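Local structure of exopolyphosphatase (Cytophaga hutchinsonii, 3MDQ) at residues Met220-His225 against Asp243-Leu247. The protein probably releases terminal phosphate from inorganic polyphosphate by hydrolysis, as an exopolyphosphatase of the Ppx/GppA family. Sequence-based numbering, arbitrary orientation. Where two conformers were deposited one is given.
Sequences MNIQHH and DFNRL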
HETATM    1  N   MSE A 220      15.407   1.822   5.062  1.00 10.60           N
HETATM    2  CA  MSE A 220      16.083   2.166   6.326  1.00 11.69           C
HETATM    3  C   MSE A 220      17.056   1.078   6.715  1.00 12.63           C
HETATM    4  O   MSE A 220      18.139   1.361   7.180  1.00 13.08           O
HETATM    5  CB  MSE A 220      15.072   2.385   7.456  1.00 11.69           C
HETATM    6  CG  MSE A 220      14.286   3.640   7.337  1.00  9.25           C
HETATM    7 SE   MSE A 220      12.878   3.878   8.603  0.75 12.78          SE
HETATM    8  CE  MSE A 220      13.988   4.308  10.132  1.00 14.30           C
ATOM      9  N   ASN A 221      16.672  -0.186   6.526  1.00 11.07           N
ATOM     10  CA  ASN A 221      17.520  -1.277   6.926  1.00 10.76           C
ATOM     11  C   ASN A 221      18.753  -1.388   6.034  1.00 13.29           C
ATOM     12  O   ASN A 221      19.845  -1.726   6.494  1.00 13.35           O
ATOM     13  CB  ASN A 221      16.763  -2.587   6.890  1.00 10.45           C
ATOM     14  CG  ASN A 221      17.372  -3.632   7.826  1.00 13.73           C
ATOM     15  OD1 ASN A 221      17.578  -3.353   9.014  1.00 15.41           O
ATOM     16  ND2 ASN A 221      17.699  -4.809   7.274  1.00 14.11           N
ATOM     17  N   ILE A 222      18.548  -1.137   4.753  1.00 10.95           N
ATOM     18  CA  ILE A 222      19.644  -1.109   3.785  1.00 10.78           C
ATOM     19  C   ILE A 222      20.677  -0.058   4.186  1.00 14.49           C
ATOM     20  O   ILE A 222      21.872  -0.319   4.214  1.00 11.86           O
ATOM     21  CB  ILE A 222      19.091  -0.885   2.363  1.00 11.91           C
ATOM     22  CG1 ILE A 222      18.407  -2.165   1.862  1.00 12.08           C
ATOM     23  CG2 ILE A 222      20.181  -0.429   1.372  1.00 11.95           C
ATOM     24  CD1 ILE A 222      17.469  -1.895   0.679  1.00 15.78           C
ATOM     25  N   GLN A 223      20.193   1.117   4.538  1.00 14.18           N
ATOM     26  CA  GLN A 223      21.080   2.208   4.945  1.00 16.10           C
ATOM     27  C   GLN A 223      21.782   1.852   6.242  1.00 18.10           C
ATOM     28  O   GLN A 223      22.996   2.050   6.361  1.00 19.02           O
ATOM     29  CB  GLN A 223      20.301   3.517   5.088  1.00 16.75           C
ATOM     30  CG  GLN A 223      21.157   4.772   5.286  1.00 28.87           C
ATOM     31  CD  GLN A 223      22.258   4.933   4.216  1.00 39.35           C
ATOM     32  OE1 GLN A 223      21.994   5.273   3.055  1.00 46.76           O
ATOM     33  NE2 GLN A 223      23.506   4.687   4.620  1.00 56.28           N
ATOM     34  N   HIS A 224      21.059   1.282   7.201  1.00 16.13           N
ATOM     35  CA  HIS A 224      21.668   0.928   8.475  1.00 18.16           C
ATOM     36  C   HIS A 224      22.777  -0.104   8.323  1.00 20.46           C
ATOM     37  O   HIS A 224      23.799  -0.005   9.006  1.00 22.48           O
ATOM     38  CB  HIS A 224      20.608   0.415   9.451  1.00 19.23           C
ATOM     39  CG  HIS A 224      21.159   0.062  10.793  1.00 21.20           C
ATOM     40  ND1 HIS A 224      21.428  -1.236  11.158  1.00 24.88           N
ATOM     41  CD2 HIS A 224      21.506   0.834  11.845  1.00 29.21           C
ATOM     42  CE1 HIS A 224      21.919  -1.249  12.384  1.00 23.16           C
ATOM     43  NE2 HIS A 224      21.961  -0.008  12.827  1.00 28.88           N
ATOM     44  N   HIS A 225      22.585  -1.089   7.449  0.60 17.50           N
ATOM     45  CA  HIS A 225      23.590  -2.128   7.224  0.60 19.46           C
ATOM     46  C   HIS A 225      24.605  -1.771   6.128  0.60 21.19           C
ATOM     47  O   HIS A 225      25.487  -2.582   5.825  0.60 21.95           O
ATOM     48  CB  HIS A 225      22.933  -3.461   6.885  0.60 20.71           C
ATOM     49  CG  HIS A 225      22.212  -4.082   8.035  0.60 21.96           C
ATOM     50  ND1 HIS A 225      22.764  -4.163   9.302  0.60 20.16           N
ATOM     51  CD2 HIS A 225      20.991  -4.675   8.106  0.60 15.44           C
ATOM     52  CE1 HIS A 225      21.901  -4.758  10.108  0.60 30.40           C
ATOM     53  NE2 HIS A 225      20.822  -5.081   9.408  0.60 26.04           N
ATOM     54  N   ASP A 243      16.056  -7.031  12.906  1.00  8.76           N
ATOM     55  CA  ASP A 243      16.087  -5.781  12.193  1.00 10.82           C
ATOM     56  C   ASP A 243      14.753  -5.024  12.319  1.00 11.61           C
ATOM     57  O   ASP A 243      14.749  -3.813  12.532  1.00 10.11           O
ATOM     58  CB  ASP A 243      16.551  -5.988  10.750  1.00 15.00           C
ATOM     59  CG  ASP A 243      18.110  -6.106  10.634  1.00 13.10           C
ATOM     60  OD1 ASP A 243      18.872  -5.826  11.599  1.00 24.41           O
ATOM     61  OD2 ASP A 243      18.611  -6.392   9.579  1.00 19.55           O
ATOM     62  N   PHE A 244      13.642  -5.744  12.220  1.00 10.20           N
ATOM     63  CA  PHE A 244      12.322  -5.141  12.416  1.00  9.66           C
ATOM     64  C   PHE A 244      12.227  -4.558  13.811  1.00 12.04           C
ATOM     65  O   PHE A 244      11.741  -3.422  13.995  1.00 11.81           O
ATOM     66  CB  PHE A 244      11.162  -6.139  12.225  1.00 10.84           C
ATOM     67  CG  PHE A 244       9.843  -5.531  12.545  1.00 11.24           C
ATOM     68  CD1 PHE A 244       9.278  -4.600  11.686  1.00 12.82           C
ATOM     69  CD2 PHE A 244       9.232  -5.798  13.758  1.00 13.67           C
ATOM     70  CE1 PHE A 244       8.071  -4.008  12.007  1.00 16.31           C
ATOM     71  CE2 PHE A 244       8.033  -5.166  14.094  1.00 13.61           C
ATOM     72  CZ  PHE A 244       7.482  -4.285  13.217  1.00 12.88           C
ATOM     73  N   ASN A 245      12.666  -5.300  14.807  0.50 11.09           N
ATOM     74  CA  ASN A 245      12.544  -4.762  16.170  0.50 10.76           C
ATOM     75  C   ASN A 245      13.438  -3.545  16.436  0.50 10.98           C
ATOM     76  O   ASN A 245      13.067  -2.662  17.218  0.50 11.03           O
ATOM     77  CB  ASN A 245      12.719  -5.881  17.192  0.50  9.67           C
ATOM     78  CG  ASN A 245      11.484  -6.780  17.287  0.50 12.87           C
ATOM     79  OD1 ASN A 245      10.321  -6.305  17.376  0.50 15.19           O
ATOM     80  ND2 ASN A 245      11.720  -8.080  17.277  0.50 19.84           N
ATOM     81  N   ARG A 246      14.591  -3.452  15.780  1.00  9.81           N
ATOM     82  CA  ARG A 246      15.396  -2.238  15.859  1.00 10.45           C
ATOM     83  C   ARG A 246      14.657  -1.056  15.251  1.00 10.37           C
ATOM     84  O   ARG A 246      14.610   0.037  15.856  1.00 11.63           O
ATOM     85  CB  ARG A 246      16.750  -2.406  15.151  1.00 12.68           C
ATOM     86  CG  ARG A 246      17.720  -1.228  15.346  1.00 16.56           C
ATOM     87  CD  ARG A 246      18.852  -1.220  14.314  1.00 18.33           C
ATOM     88  NE  ARG A 246      18.404  -0.743  12.997  1.00 23.21           N
ATOM     89  CZ  ARG A 246      18.152  -1.509  11.930  1.00 23.83           C
ATOM     90  NH1 ARG A 246      18.324  -2.827  11.943  1.00 23.11           N
ATOM     91  NH2 ARG A 246      17.748  -0.934  10.812  1.00 26.46           N
ATOM     92  N   LEU A 247      14.052  -1.278  14.089  1.00 10.00           N
ATOM     93  CA  LEU A 247      13.322  -0.211  13.428  1.00 10.55           C
ATOM     94  C   LEU A 247      12.110   0.179  14.238  1.00 10.92           C
ATOM     95  O   LEU A 247      11.793   1.370  14.327  1.00 11.28           O
ATOM     96  CB  LEU A 247      12.879  -0.669  12.036  1.00 10.80           C
ATOM     97  CG  LEU A 247      14.003  -0.876  11.015  1.00 11.43           C
ATOM     98  CD1 LEU A 247      13.547  -1.733   9.780  1.00 15.49           C
ATOM     99  CD2 LEU A 247      14.568   0.521  10.622  1.00 16.56           C
TER
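Helix segments 220-225 and 243-247 cross nearly at right angles, at 99°. Their axes come no closer than 11.0 Å, so polar side chains, with Arg246 the longest reach, fill much of the gap. Asn221 is central. Its CA-CB bond points sideways, but its t rotamer (chi1 -156°) brings the amide end nearer to segment 243-247. Asn221 OD1 accepts from both Arg246 NH1 (3.1 Å) and Arg246 NH2 (3.0 Å), while Asn221 ND2 donates to Asp243 OD2 (2.9 Å). The same ND2 also hydrogen-bonds to Tyr237 OH of strand 236-240.

The m rotamer of Asp243 sets its carboxylate between Asn221, His225 and Arg246. His225 NE2 donates to Asp243 OD2 at 2.6 Å; the 3.0 Å bond from His225 NE2 to Asp243 OD1 is weak. One turn on, Arg246 NH1 forms a salt bridge with Asp243 OD1 at 3.1 Å. Arg246 is extended through chi1 and chi2, then bends at chi3 (76°). This lays its guanidinium flat on the His224 ring, with centres 3.6 Å apart and planes at 4°. Arg246 CD adds a CH-pi contact to that ring.

Beside this polar network, Met220 CB, of a selenomethionine, packs on Leu247 CD2 at 3.7 Å. Asn221 and Leu247 both touch Leu239.

This is inter-helical packing, with a His-carboxylate hydrogen bond and an Arg-His stack. It joins helices 212-225 and 241-253, linked through edge strand 236-240, in an alpha/beta domain of the actin-like ATPase fold.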